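Local coordinates for endonuclease EndoMS (Thermococcus kodakarensis KOD1, PDB 5GKE), which acts as a mismatch restriction endonuclease that binds and cuts double-stranded DNA, and probably also cleaves single-stranded ends of branched DNA structures, at residues N22-E27 and V115-A120. The protein carries 1 engineered substitution. Residues are numbered along the deposited sequence; the frame is centred on the assembly and turned at random.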
loop_
_atom_site.group_PDB
_atom_site.type_symbol
_atom_site.label_atom_id
_atom_site.label_comp_id
_atom_site.label_asym_id
_atom_site.label_seq_id
_atom_site.Cartn_x
_atom_site.Cartn_y
_atom_site.Cartn_z
ATOM N N ASN A 22 28.964 -1.615 5.961
ATOM C CA ASN A 22 29.754 -1.284 4.778
ATOM C C ASN A 22 29.782 -2.430 3.798
ATOM O O ASN A 22 29.475 -2.277 2.609
ATOM C CB ASN A 22 31.188 -0.929 5.163
ATOM C CG ASN A 22 31.296 0.403 5.879
ATOM O OD1 ASN A 22 30.395 1.252 5.803
ATOM N ND2 ASN A 22 32.413 0.597 6.581
ATOM N N SER A 23 30.152 -3.587 4.325
ATOM C CA SER A 23 30.252 -4.795 3.536
ATOM C C SER A 23 28.934 -5.125 2.846
ATOM O O SER A 23 28.910 -5.476 1.660
ATOM C CB SER A 23 30.694 -5.952 4.422
ATOM O OG SER A 23 30.546 -7.170 3.714
ATOM N N ALA A 24 27.839 -5.001 3.592
ATOM C CA ALA A 24 26.498 -5.219 3.049
ATOM C C ALA A 24 26.249 -4.357 1.820
ATOM O O ALA A 24 25.890 -4.873 0.755
ATOM C CB ALA A 24 25.450 -4.941 4.103
ATOM N N LEU A 25 26.466 -3.050 1.957
ATOM C CA LEU A 25 26.237 -2.121 0.841
ATOM C C LEU A 25 27.146 -2.416 -0.347
ATOM O O LEU A 25 26.701 -2.478 -1.493
ATOM C CB LEU A 25 26.442 -0.681 1.300
ATOM C CG LEU A 25 25.576 -0.341 2.509
ATOM C CD1 LEU A 25 25.828 1.082 2.961
ATOM C CD2 LEU A 25 24.113 -0.556 2.182
ATOM N N LEU A 26 28.426 -2.611 -0.063
ATOM C CA LEU A 26 29.395 -2.940 -1.092
ATOM C C LEU A 26 29.068 -4.231 -1.844
ATOM O O LEU A 26 29.222 -4.300 -3.057
ATOM C CB LEU A 26 30.780 -3.044 -0.455
ATOM C CG LEU A 26 31.987 -2.567 -1.259
ATOM C CD1 LEU A 26 31.627 -1.365 -2.105
ATOM C CD2 LEU A 26 33.090 -2.221 -0.292
ATOM N N GLU A 27 28.604 -5.250 -1.125
ATOM C CA GLU A 27 28.364 -6.562 -1.728
ATOM C C GLU A 27 26.970 -6.743 -2.316
ATOM O O GLU A 27 26.642 -7.823 -2.791
ATOM C CB GLU A 27 28.614 -7.657 -0.701
ATOM C CG GLU A 27 30.053 -7.709 -0.214
ATOM C CD GLU A 27 30.267 -8.774 0.832
ATOM O OE1 GLU A 27 29.780 -9.907 0.634
ATOM O OE2 GLU A 27 30.913 -8.476 1.855
ATOM N N VAL A 115 23.485 -7.405 14.168
ATOM C CA VAL A 115 23.637 -6.943 12.799
ATOM C C VAL A 115 23.959 -8.157 11.943
ATOM O O VAL A 115 24.669 -9.058 12.372
ATOM C CB VAL A 115 24.737 -5.859 12.663
ATOM C CG1 VAL A 115 26.037 -6.322 13.291
ATOM C CG2 VAL A 115 24.959 -5.509 11.210
ATOM N N SER A 116 23.426 -8.197 10.735
ATOM C CA SER A 116 23.623 -9.358 9.888
ATOM C C SER A 116 23.696 -8.976 8.430
ATOM O O SER A 116 23.046 -8.023 7.973
ATOM C CB SER A 116 22.498 -10.379 10.092
ATOM O OG SER A 116 21.265 -9.859 9.605
ATOM N N VAL A 117 24.493 -9.737 7.702
ATOM C CA VAL A 117 24.634 -9.538 6.280
ATOM C C VAL A 117 24.186 -10.805 5.599
ATOM O O VAL A 117 24.692 -11.890 5.887
ATOM C CB VAL A 117 26.080 -9.190 5.893
ATOM C CG1 VAL A 117 26.255 -9.210 4.391
ATOM C CG2 VAL A 117 26.452 -7.842 6.456
ATOM N N PHE A 118 23.217 -10.671 4.706
ATOM C CA PHE A 118 22.643 -11.823 4.051
ATOM C C PHE A 118 22.865 -11.671 2.559
ATOM O O PHE A 118 22.231 -10.845 1.911
ATOM C CB PHE A 118 21.152 -11.934 4.408
ATOM C CG PHE A 118 20.429 -13.097 3.761
ATOM C CD1 PHE A 118 21.108 -14.209 3.310
ATOM C CD2 PHE A 118 19.049 -13.064 3.614
ATOM C CE1 PHE A 118 20.420 -15.260 2.725
ATOM C CE2 PHE A 118 18.370 -14.109 3.034
ATOM C CZ PHE A 118 19.051 -15.206 2.592
ATOM N N ARG A 119 23.738 -12.498 1.995
ATOM C CA ARG A 119 24.024 -12.334 0.590
ATOM C C ARG A 119 23.049 -13.236 -0.109
ATOM O O ARG A 119 23.338 -14.394 -0.380
ATOM C CB ARG A 119 25.489 -12.711 0.288
ATOM C CG ARG A 119 26.432 -12.281 1.420
ATOM C CD ARG A 119 27.913 -12.671 1.284
ATOM N NE ARG A 119 28.740 -11.708 2.024
ATOM C CZ ARG A 119 28.889 -11.676 3.351
ATOM N NH1 ARG A 119 28.302 -12.589 4.121
ATOM N NH2 ARG A 119 29.644 -10.733 3.919
ATOM N N ALA A 120 21.932 -12.662 -0.525
ATOM C CA ALA A 120 20.810 -13.497 -0.907
ATOM C C ALA A 120 20.832 -13.667 -2.392
ATOM O O ALA A 120 21.135 -12.736 -3.125
ATOM C CB ALA A 120 19.490 -12.903 -0.442
#
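Ala24 and Val117 mark where the last turns of helix 14-27 come down on the end of strand 111-118, their CA atoms 5.7 Å apart, a spacing consistent with the small alanine side chain. Here the CB of Ala24 touches CG2 of Val117 at 3.9 Å, and Leu20 and Leu31 extend this apolar patch. A salt bridge lies beside it. Glu27, its chain extended beyond CG, brings its carboxylate to the edge of the Arg119 guanidinium, the two planes turned 28° apart. Arg119 NE gives OE1 of Glu27 a short, nearly straight bond (2.5 Å, 172°) that lies in the guanidinium plane but meets the syn side of OE1 23° out of the carboxylate plane; a second bond, from NH2 to OE2, is weak and its acceptor less surely placed. Val117 serves twice, since CG1, anti to its backbone N, sits 3.7 Å above the plane of the Arg119 guanidinium, over its centre. Arg119 NH1 gives hydrogen bonds to Asp4 O and Thr7 OG1, which, with Glu27, probably hold the group's rotation. Phe118 points away from the helix and stacks on Phe34 of the second subunit. A helix thus packs on one face of an antiparallel sheet in the PH-like N-terminal domain, with the dimer partner meeting the other.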